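Local atomic coordinates of lectin (PDB entry 6T0Q), a protein that binds calcium ions and N-acetylgalactosamine, and as a lectin with carbohydrate-binding modules probably recognises galactose-containing sugars. Residues 52-57 with 155-160; 311-316 with 328-333; 20-25 with 263-268; 196-201 with 303-308. All blocks are in the same frame, centred on the assembly; numbering follows the deposited sequence.

All four contacts are partly buried. Contact 3 lies nearest the chain's centre (about 12 Å between centres) and contact 2 farthest (about 29 Å). Contact 1 belongs to the first half of the chain, about 51 Å, centre to centre, from contact 2. It packs a loop on a strand through prolines, a phenylalanine and one arginine. Contacts 2 and 3 are short antiparallel ladders with paired backbone bonds. In contact 4, a threonine hydroxyl and an asparagine amide bond to opposing backbone carbonyls. Contacts 2 and 4 touch, and both reach the sheet containing strands 331-338 and 199-202. Contacts 3 and 4 share the five-stranded sheet, at its two outermost strands, 23-24 and 301-305.

Contact 1 (52-57 with 155-160); sequences TRPFRK and APPENF
Pro54 packs against Pro156 and Phe160, and this apolar cluster makes up much of the contact. Pro54 CB lies 3.4 Å from Phe160 CD2. The same carbon is 3.9 Å from Pro156 CB. Phe160 CG sits between its own backbone N and carbonyl carbon (chi1 86°). The ring meets Pro54 CB obliquely, while Phe55 O lies near the ring plane at its edge. The ring also touches Ala113 and Ala115 of strand 109-118. Further along, Thr52 CG2 meets Pro156 CD at 3.7 Å, and the two side chains cross at about a right angle.

The polar part is smaller. Arg56 NH1 donates to Phe160 O at 2.8 Å, with an N-H...O angle of 159°. The oxygen lies in the guanidinium plane, and the donor is tilted from the carbonyl plane. NH1 also bonds to Leu162 O, and NE makes a salt bridge to Asp167. These bonds fix the rotation of the guanidinium. Arg53 NH1 donates to Thr52 O at 3.0 Å from above the carbonyl plane, while its NH2 is in a salt bridge with Glu40. Thr52 O also receives a C-H...O contact from Ala155 CA at 3.4 Å.

Residues 157-160 form a type II beta turn, closed by Phe160 N on Pro157 O at 3.1 Å. Phe160 ends the turn, and its ring lies against the strand. The Arg56 side chain comes within about 4 Å of a bound N-acetylglucosamine. The arrangement is a proline-rich loop packed on a sheet strand, beside a glycan pocket that includes Asn58 and Thr60, consistent with N-linked glycosylation of Asn58.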
# COMPACT_ATOMS: atom_id res chain seq x y z
N THR A 52 1.95 16.96 40.83
CA THR A 52 1.49 16.71 39.47
C THR A 52 0.01 17.05 39.40
O THR A 52 -0.75 16.73 40.31
CB THR A 52 1.74 15.24 39.08
OG1 THR A 52 3.13 14.94 39.24
CG2 THR A 52 1.32 14.98 37.63
N ARG A 53 -0.40 17.73 38.33
CA ARG A 53 -1.77 18.23 38.24
C ARG A 53 -2.34 18.02 36.85
O ARG A 53 -1.61 18.17 35.86
CB ARG A 53 -1.81 19.74 38.60
CG ARG A 53 -1.41 20.04 40.06
CD ARG A 53 -2.44 19.43 41.01
NE ARG A 53 -2.22 19.79 42.42
CZ ARG A 53 -1.78 18.94 43.34
NH1 ARG A 53 -1.49 17.69 43.01
NH2 ARG A 53 -1.63 19.34 44.59
N PRO A 54 -3.63 17.67 36.74
CA PRO A 54 -4.25 17.47 35.43
C PRO A 54 -4.87 18.74 34.85
O PRO A 54 -5.35 19.61 35.58
CB PRO A 54 -5.36 16.45 35.73
CG PRO A 54 -5.83 16.86 37.11
CD PRO A 54 -4.56 17.34 37.84
N PHE A 55 -4.87 18.80 33.52
CA PHE A 55 -5.50 19.89 32.77
C PHE A 55 -6.18 19.29 31.55
O PHE A 55 -5.58 18.47 30.85
CB PHE A 55 -4.46 20.95 32.37
CG PHE A 55 -3.72 21.52 33.55
CD1 PHE A 55 -4.25 22.60 34.25
CD2 PHE A 55 -2.55 20.94 34.01
CE1 PHE A 55 -3.61 23.11 35.37
CE2 PHE A 55 -1.89 21.45 35.12
CZ PHE A 55 -2.42 22.53 35.82
N ARG A 56 -7.43 19.70 31.30
CA ARG A 56 -8.27 19.12 30.27
C ARG A 56 -9.07 20.20 29.57
O ARG A 56 -9.54 21.14 30.21
CB ARG A 56 -9.29 18.12 30.82
CG ARG A 56 -8.83 16.72 31.04
CD ARG A 56 -9.96 15.93 31.72
NE ARG A 56 -11.22 15.97 30.98
CZ ARG A 56 -11.81 14.90 30.45
NH1 ARG A 56 -11.24 13.71 30.56
NH2 ARG A 56 -12.97 15.01 29.81
N LYS A 57 -9.29 20.01 28.27
CA LYS A 57 -10.19 20.89 27.53
C LYS A 57 -10.76 20.12 26.35
O LYS A 57 -10.00 19.58 25.54
CB LYS A 57 -9.44 22.13 27.08
CG LYS A 57 -10.13 22.95 26.05
CD LYS A 57 -11.07 23.95 26.64
CE LYS A 57 -11.37 25.01 25.59
NZ LYS A 57 -12.46 25.91 26.00
N ALA A 155 -3.56 15.07 42.49
CA ALA A 155 -2.88 14.31 41.45
C ALA A 155 -3.87 13.90 40.37
O ALA A 155 -5.07 13.74 40.64
CB ALA A 155 -2.20 13.08 42.05
N PRO A 156 -3.42 13.74 39.13
CA PRO A 156 -4.34 13.34 38.05
C PRO A 156 -5.00 12.01 38.37
O PRO A 156 -4.31 11.02 38.63
CB PRO A 156 -3.42 13.22 36.83
CG PRO A 156 -2.25 14.11 37.15
CD PRO A 156 -2.06 13.96 38.64
N PRO A 157 -6.34 11.95 38.36
CA PRO A 157 -7.01 10.67 38.59
C PRO A 157 -6.64 9.67 37.51
O PRO A 157 -6.17 10.02 36.43
CB PRO A 157 -8.50 11.02 38.53
CG PRO A 157 -8.57 12.50 38.67
CD PRO A 157 -7.29 13.04 38.11
N GLU A 158 -6.84 8.39 37.83
CA GLU A 158 -6.70 7.34 36.84
C GLU A 158 -7.53 7.67 35.61
O GLU A 158 -8.69 8.05 35.73
CB GLU A 158 -7.14 6.00 37.43
CG GLU A 158 -6.15 4.89 37.20
CD GLU A 158 -4.81 5.19 37.83
OE1 GLU A 158 -4.79 5.72 38.96
OE2 GLU A 158 -3.77 4.90 37.20
N ASN A 159 -6.91 7.56 34.44
CA ASN A 159 -7.60 7.77 33.16
C ASN A 159 -8.17 9.18 33.03
O ASN A 159 -9.15 9.39 32.32
CB ASN A 159 -8.72 6.74 32.97
CG ASN A 159 -8.20 5.32 32.89
OD1 ASN A 159 -7.05 5.08 32.51
ND2 ASN A 159 -9.05 4.36 33.25
N PHE A 160 -7.57 10.18 33.69
CA PHE A 160 -8.09 11.54 33.57
C PHE A 160 -8.07 12.02 32.12
O PHE A 160 -8.90 12.85 31.73
CB PHE A 160 -7.29 12.51 34.43
CG PHE A 160 -6.06 13.04 33.75
CD1 PHE A 160 -4.89 12.30 33.72
CD2 PHE A 160 -6.08 14.29 33.14
CE1 PHE A 160 -3.75 12.80 33.09
CE2 PHE A 160 -4.95 14.79 32.50
CZ PHE A 160 -3.79 14.05 32.48

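Contact 2 (311-316 with 328-333)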
# COMPACT_ATOMS: atom_id res chain seq x y z
N LYS A 311 15.14 5.87 -3.12
CA LYS A 311 15.63 5.52 -4.45
C LYS A 311 16.03 6.78 -5.20
O LYS A 311 15.48 7.86 -4.97
CB LYS A 311 14.56 4.76 -5.24
CG LYS A 311 14.09 3.46 -4.58
CD LYS A 311 15.28 2.65 -4.10
CE LYS A 311 15.38 1.31 -4.79
NZ LYS A 311 16.61 0.60 -4.34
N ALA A 312 17.00 6.63 -6.10
CA ALA A 312 17.59 7.76 -6.81
C ALA A 312 17.94 7.35 -8.23
O ALA A 312 18.18 6.17 -8.50
CB ALA A 312 18.85 8.26 -6.08
N ILE A 313 17.97 8.32 -9.15
CA ILE A 313 18.32 8.03 -10.54
C ILE A 313 18.98 9.27 -11.14
O ILE A 313 18.61 10.40 -10.81
CB ILE A 313 17.09 7.57 -11.34
CG1 ILE A 313 17.52 6.79 -12.59
CG2 ILE A 313 16.19 8.75 -11.72
CD1 ILE A 313 16.37 6.12 -13.32
N GLN A 314 19.95 9.06 -12.03
CA GLN A 314 20.74 10.17 -12.55
C GLN A 314 20.13 10.81 -13.79
O GLN A 314 20.24 12.03 -13.97
CB GLN A 314 22.17 9.72 -12.85
CG GLN A 314 22.91 9.27 -11.60
CD GLN A 314 24.32 8.80 -11.86
OE1 GLN A 314 24.97 9.25 -12.81
NE2 GLN A 314 24.81 7.89 -11.03
N THR A 315 19.52 10.02 -14.67
CA THR A 315 18.75 10.54 -15.79
C THR A 315 17.28 10.42 -15.41
O THR A 315 16.76 9.31 -15.28
CB THR A 315 19.04 9.79 -17.09
OG1 THR A 315 20.42 9.96 -17.45
CG2 THR A 315 18.15 10.31 -18.21
N ILE A 316 16.63 11.55 -15.21
CA ILE A 316 15.27 11.55 -14.70
C ILE A 316 14.30 11.16 -15.81
O ILE A 316 14.25 11.83 -16.85
CB ILE A 316 14.89 12.92 -14.13
CG1 ILE A 316 15.87 13.33 -13.02
CG2 ILE A 316 13.47 12.88 -13.64
CD1 ILE A 316 15.60 14.71 -12.47
N PHE A 328 12.52 -0.00 -11.46
CA PHE A 328 13.68 -0.72 -11.99
C PHE A 328 14.71 0.28 -12.50
O PHE A 328 14.37 1.27 -13.16
CB PHE A 328 13.25 -1.68 -13.11
CG PHE A 328 14.38 -2.53 -13.63
CD1 PHE A 328 15.21 -2.07 -14.64
CD2 PHE A 328 14.62 -3.79 -13.10
CE1 PHE A 328 16.25 -2.85 -15.12
CE2 PHE A 328 15.66 -4.57 -13.57
CZ PHE A 328 16.48 -4.10 -14.58
N GLY A 329 15.98 0.01 -12.21
CA GLY A 329 17.04 0.90 -12.62
C GLY A 329 17.30 2.08 -11.71
O GLY A 329 18.29 2.80 -11.92
N TRP A 330 16.45 2.33 -10.72
CA TRP A 330 16.76 3.32 -9.69
C TRP A 330 17.69 2.70 -8.66
O TRP A 330 17.54 1.54 -8.28
CB TRP A 330 15.48 3.82 -9.00
CG TRP A 330 14.55 4.63 -9.88
CD1 TRP A 330 13.91 4.22 -11.02
CD2 TRP A 330 14.12 5.98 -9.65
NE1 TRP A 330 13.13 5.24 -11.52
CE2 TRP A 330 13.24 6.33 -10.70
CE3 TRP A 330 14.40 6.94 -8.66
CZ2 TRP A 330 12.64 7.59 -10.79
CZ3 TRP A 330 13.81 8.19 -8.75
CH2 TRP A 330 12.94 8.50 -9.81
N GLU A 331 18.67 3.47 -8.20
CA GLU A 331 19.63 3.01 -7.21
C GLU A 331 19.25 3.49 -5.81
O GLU A 331 18.45 4.42 -5.64
CB GLU A 331 21.04 3.50 -7.56
CG GLU A 331 21.16 5.04 -7.58
CD GLU A 331 22.58 5.55 -7.85
OE1 GLU A 331 23.55 4.79 -7.62
OE2 GLU A 331 22.72 6.71 -8.28
N SER A 332 19.83 2.85 -4.81
CA SER A 332 19.80 3.40 -3.46
C SER A 332 20.49 4.76 -3.44
O SER A 332 21.58 4.91 -3.99
CB SER A 332 20.51 2.45 -2.49
OG SER A 332 19.76 1.27 -2.31
N ALA A 333 19.84 5.74 -2.83
CA ALA A 333 20.48 7.05 -2.67
C ALA A 333 21.76 6.91 -1.86
O ALA A 333 21.87 6.07 -0.97
CB ALA A 333 19.52 8.04 -1.99
O HOH W 1 17.16 2.10 -1.38
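Ile313 lies over one face of the Trp330 indole. Its CG2 stands 3.6 Å from the centroid of the six-membered ring, only 5° off the normal, a CH-pi contact. The motif is a short antiparallel ladder between strands 311-313 and 331-338, neighbours in one sheet. With Ile313 CG1 anti to the backbone N (chi1 -159°), CG2 falls between N and the carbonyl carbon, over the ring. Ile313 CB sits over CD2, and its CD1 is 3.8 Å from Trp330 NE1. Lys311 C, Ala312 N and Phe328 O lie at the ring edge, in its plane. Ala217 and Arg219 of strand 214-222 also touch Trp330.

Ala312 and Glu331 form the hydrogen-bonded pair, with Ala312 N on Glu331 O at 2.7 Å and Glu331 N on Ala312 O at 2.8 Å. Lys311 and Ser332 form the adjoining non-hydrogen-bonded pair. Glu331 CG approaches Ala312 O to 3.3 Å. The carboxylate OE1 of Glu331 bonds to Ser204. Ala312 CB also packs on Ala333 CB at 4.2 Å. Beyond the strand, Ile316 belongs to a glycan pocket. Beside the Lys311-Ser332 pair, a water is hydrogen-bonded to Ser332 OG at 2.9 Å, and Lys311 NZ makes a weak bond to the same water.

Contact 3 (20-25 with 263-268). Unlike the reference sequence in segment 20-25: Arg23 (reference Ser).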
# COMPACT_ATOMS: atom_id res chain seq x y z
N ALA A 20 -8.68 21.00 1.37
CA ALA A 20 -7.35 21.55 1.61
C ALA A 20 -6.32 20.85 0.74
O ALA A 20 -6.39 19.63 0.53
CB ALA A 20 -6.98 21.39 3.09
N THR A 21 -5.36 21.61 0.24
CA THR A 21 -4.26 21.10 -0.58
C THR A 21 -2.93 21.54 0.01
O THR A 21 -2.89 22.41 0.88
CB THR A 21 -4.39 21.62 -2.02
OG1 THR A 21 -4.40 23.05 -2.00
CG2 THR A 21 -5.65 21.07 -2.69
N PRO A 22 -1.81 20.94 -0.43
CA PRO A 22 -0.50 21.28 0.17
C PRO A 22 -0.21 22.77 0.15
O PRO A 22 -0.60 23.49 -0.77
CB PRO A 22 0.49 20.49 -0.69
CG PRO A 22 -0.28 19.29 -1.11
CD PRO A 22 -1.68 19.80 -1.36
N ARG A 23 0.51 23.23 1.17
CA ARG A 23 0.79 24.66 1.30
C ARG A 23 2.07 24.86 2.10
O ARG A 23 2.58 23.94 2.75
CB ARG A 23 -0.37 25.39 1.98
CG ARG A 23 -0.65 24.91 3.39
CD ARG A 23 -2.01 25.40 3.89
NE ARG A 23 -1.95 26.68 4.60
CZ ARG A 23 -1.80 26.80 5.92
NH1 ARG A 23 -1.68 25.71 6.68
NH2 ARG A 23 -1.77 28.00 6.49
N GLN A 24 2.57 26.08 2.06
CA GLN A 24 3.65 26.46 2.96
C GLN A 24 3.22 26.23 4.40
O GLN A 24 2.08 26.53 4.78
CB GLN A 24 4.04 27.92 2.74
CG GLN A 24 5.08 28.42 3.74
CD GLN A 24 5.55 29.83 3.43
OE1 GLN A 24 5.85 30.17 2.28
NE2 GLN A 24 5.62 30.67 4.45
N PHE A 25 4.12 25.67 5.21
CA PHE A 25 3.79 25.37 6.60
C PHE A 25 3.51 26.67 7.36
O PHE A 25 4.23 27.66 7.20
CB PHE A 25 4.96 24.61 7.25
CG PHE A 25 4.84 24.47 8.74
CD1 PHE A 25 4.01 23.51 9.29
CD2 PHE A 25 5.54 25.32 9.59
CE1 PHE A 25 3.88 23.38 10.67
CE2 PHE A 25 5.42 25.20 10.98
CZ PHE A 25 4.59 24.23 11.51
N TYR A 263 6.52 22.54 4.53
CA TYR A 263 5.24 22.40 3.86
C TYR A 263 4.30 21.53 4.68
O TYR A 263 4.74 20.61 5.38
CB TYR A 263 5.38 21.76 2.47
CG TYR A 263 6.32 22.51 1.56
CD1 TYR A 263 5.86 23.58 0.80
CD2 TYR A 263 7.67 22.15 1.47
CE1 TYR A 263 6.72 24.28 -0.04
CE2 TYR A 263 8.53 22.85 0.63
CZ TYR A 263 8.05 23.91 -0.12
OH TYR A 263 8.90 24.60 -0.95
N THR A 264 3.01 21.80 4.56
CA THR A 264 1.96 20.97 5.15
C THR A 264 1.22 20.26 4.03
O THR A 264 0.84 20.88 3.04
CB THR A 264 0.99 21.82 5.98
OG1 THR A 264 1.67 22.29 7.16
CG2 THR A 264 -0.26 21.02 6.38
N ILE A 265 1.03 18.95 4.19
CA ILE A 265 0.26 18.13 3.24
C ILE A 265 -0.98 17.68 4.00
O ILE A 265 -0.91 16.70 4.75
CB ILE A 265 1.06 16.92 2.73
CG1 ILE A 265 2.50 17.29 2.36
CG2 ILE A 265 0.28 16.20 1.60
CD1 ILE A 265 2.61 18.28 1.26
N PRO A 266 -2.11 18.36 3.87
CA PRO A 266 -3.28 18.05 4.70
C PRO A 266 -4.18 16.97 4.12
O PRO A 266 -5.19 16.64 4.74
CB PRO A 266 -4.02 19.39 4.73
CG PRO A 266 -3.78 19.94 3.35
CD PRO A 266 -2.37 19.49 2.95
N ASN A 267 -3.84 16.41 2.96
CA ASN A 267 -4.74 15.56 2.20
C ASN A 267 -4.03 14.30 1.72
O ASN A 267 -4.14 13.90 0.57
CB ASN A 267 -5.32 16.32 1.01
CG ASN A 267 -4.25 16.77 0.04
OD1 ASN A 267 -3.09 16.97 0.42
ND2 ASN A 267 -4.62 16.93 -1.23
N LEU A 268 -3.27 13.66 2.62
CA LEU A 268 -2.60 12.41 2.28
C LEU A 268 -3.62 11.35 1.85
O LEU A 268 -4.78 11.36 2.26
CB LEU A 268 -1.82 11.88 3.47
CG LEU A 268 -0.60 12.65 3.96
CD1 LEU A 268 -0.02 11.94 5.17
CD2 LEU A 268 0.42 12.72 2.83
O HOH W 2 -7.73 18.22 -1.32
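Asn267 meets Ala20 and Pro22 along its whole length. Its CB is 3.5 Å from Ala20 O. Its CG sits between the backbone N and the carbonyl carbon (chi1 62°), 3.6 Å from Ala20 O. From there OD1 reaches Pro22 CD at 3.6 Å, and the two side chains cross at about a right angle. ND2 binds a water weakly, and this water donates to Ala20 O at 2.7 Å.

Strand 23-24 is the outermost strand of a five-stranded antiparallel sheet and pairs there with strand 261-265. Arg23 and Thr264 are the hydrogen-bonded pair, with N on O in both directions. Gln24 and Tyr263 follow as the non-hydrogen-bonded pair. Ala20 also shares a backbone bond with Ser136, so this early segment touches the first half of the chain while its strand 23-24 borders a sheet of the second half.

Apolar groups fill in beside the ladder. Ala20 CB touches Pro266 CG at 3.5 Å. Pro22 CB lies 3.6 Å from Ile265 CD1, and Val251 touches both side chains. Pro22 CA also makes a C-H...O contact with Thr264 O. At the other end, Thr264 OG1 lies near the plane of the Phe25 ring at its edge, 3.4 Å from CD1. Tyr263 OH is hydrogen-bonded to Tyr242 OH and to a glycerol, probably from the crystallisation liquor.

Contact 4 (196-201 with 303-308)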
# COMPACT_ATOMS: atom_id res chain seq x y z
N ARG A 196 18.81 17.54 12.22
CA ARG A 196 19.54 16.55 12.98
C ARG A 196 18.80 15.22 12.92
O ARG A 196 17.59 15.16 13.13
CB ARG A 196 19.69 17.02 14.43
CG ARG A 196 20.39 16.04 15.35
CD ARG A 196 20.39 16.57 16.79
NE ARG A 196 20.91 17.93 16.89
CZ ARG A 196 22.12 18.23 17.34
NH1 ARG A 196 22.94 17.26 17.74
NH2 ARG A 196 22.52 19.50 17.40
N GLY A 197 19.53 14.15 12.60
CA GLY A 197 18.91 12.86 12.35
C GLY A 197 18.64 12.56 10.89
O GLY A 197 18.34 11.41 10.55
N SER A 198 18.73 13.56 10.02
CA SER A 198 18.58 13.36 8.58
C SER A 198 19.95 13.46 7.90
O SER A 198 20.95 13.85 8.52
CB SER A 198 17.61 14.39 7.99
OG SER A 198 16.35 14.29 8.62
N ASN A 199 19.98 13.09 6.62
CA ASN A 199 21.22 13.07 5.86
C ASN A 199 21.08 13.85 4.56
O ASN A 199 20.03 13.83 3.92
CB ASN A 199 21.65 11.64 5.47
CG ASN A 199 21.73 10.72 6.66
OD1 ASN A 199 22.73 10.70 7.36
ND2 ASN A 199 20.65 9.97 6.89
N TRP A 200 22.16 14.52 4.17
CA TRP A 200 22.27 14.96 2.79
C TRP A 200 22.48 13.73 1.91
O TRP A 200 23.37 12.91 2.19
CB TRP A 200 23.44 15.92 2.63
CG TRP A 200 23.33 17.20 3.42
CD1 TRP A 200 23.84 17.44 4.66
CD2 TRP A 200 22.72 18.42 2.99
NE1 TRP A 200 23.57 18.74 5.04
CE2 TRP A 200 22.89 19.36 4.02
CE3 TRP A 200 22.05 18.81 1.82
CZ2 TRP A 200 22.41 20.67 3.93
CZ3 TRP A 200 21.58 20.12 1.73
CH2 TRP A 200 21.76 21.03 2.78
N ILE A 201 21.66 13.57 0.88
CA ILE A 201 21.79 12.46 -0.05
C ILE A 201 21.96 13.01 -1.46
O ILE A 201 21.66 14.17 -1.75
CB ILE A 201 20.60 11.47 0.01
CG1 ILE A 201 19.29 12.15 -0.40
CG2 ILE A 201 20.49 10.85 1.40
CD1 ILE A 201 18.09 11.18 -0.46
N THR A 303 8.31 9.28 11.37
CA THR A 303 9.24 10.20 10.74
C THR A 303 10.03 9.46 9.68
O THR A 303 10.46 8.32 9.88
CB THR A 303 10.18 10.82 11.78
OG1 THR A 303 9.41 11.66 12.64
CG2 THR A 303 11.29 11.65 11.10
N VAL A 304 10.18 10.10 8.53
CA VAL A 304 11.01 9.63 7.43
C VAL A 304 12.08 10.68 7.20
O VAL A 304 11.77 11.88 7.22
CB VAL A 304 10.16 9.41 6.16
CG1 VAL A 304 11.05 9.22 4.95
CG2 VAL A 304 9.22 8.21 6.35
N VAL A 305 13.33 10.25 7.01
CA VAL A 305 14.42 11.17 6.72
C VAL A 305 15.07 10.74 5.42
O VAL A 305 15.01 9.57 5.02
CB VAL A 305 15.47 11.21 7.86
CG1 VAL A 305 14.81 11.58 9.19
CG2 VAL A 305 16.20 9.87 7.97
N THR A 306 15.70 11.70 4.74
CA THR A 306 16.54 11.34 3.61
C THR A 306 17.68 10.45 4.09
O THR A 306 18.42 10.81 5.01
CB THR A 306 17.08 12.60 2.91
OG1 THR A 306 17.41 13.59 3.90
CG2 THR A 306 16.02 13.15 1.97
N ASP A 307 17.79 9.26 3.49
CA ASP A 307 18.82 8.30 3.83
C ASP A 307 18.95 7.32 2.66
O ASP A 307 18.37 7.54 1.59
CB ASP A 307 18.49 7.60 5.17
CG ASP A 307 17.14 6.87 5.14
OD1 ASP A 307 16.66 6.49 4.06
OD2 ASP A 307 16.54 6.67 6.22
N ALA A 308 19.70 6.24 2.86
CA ALA A 308 19.93 5.30 1.75
C ALA A 308 18.71 4.46 1.41
O ALA A 308 18.75 3.70 0.43
CB ALA A 308 21.12 4.38 2.07
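Thr306 and Asn199 grip each other's backbone with their side chains. Thr306 OG1 lies between its own backbone N and the carbonyl carbon (chi1 38°). It donates to Asn199 O at 2.6 Å, in the plane of that carbonyl. The same hydroxyl accepts from Ala290 N, so it works as donor and acceptor together. In the reverse direction, Asn199 ND2 donates to Thr306 O at 3.0 Å, with an N-H...O angle of 161°. The acceptor lies in the amide plane, and the donor lies in the carbonyl plane. Asn199 N adds a weak bond to Thr306 O at 3.2 Å, so two N-H groups of one residue reach this oxygen.

Asn199 ND2 also touches Asp307 CB at 3.6 Å. The two side chains run obliquely to each other, with the amide and carboxylate planes 41° apart. Asp307 OD1 is bonded to Ser309 OG. On the apolar side, Ile201 also crosses Thr306 at a slant, with Ile201 CD1 3.8 Å from Thr306 CG2. Ile201 CG2 approaches Asp307 N. Ile201 further packs on Phe218, Ala333 and Trp310. At the other end, Val305 CG2 lies 3.7 Å from Gly197 O.

Strand 199-202 is outermost in a seven-stranded antiparallel sheet, and strand 301-305 is outermost in a five-stranded one. The contact joins the edge strand 199-202 to the end of strand 301-305 and the loop after it, consistent with a beta-sandwich carbohydrate-binding module.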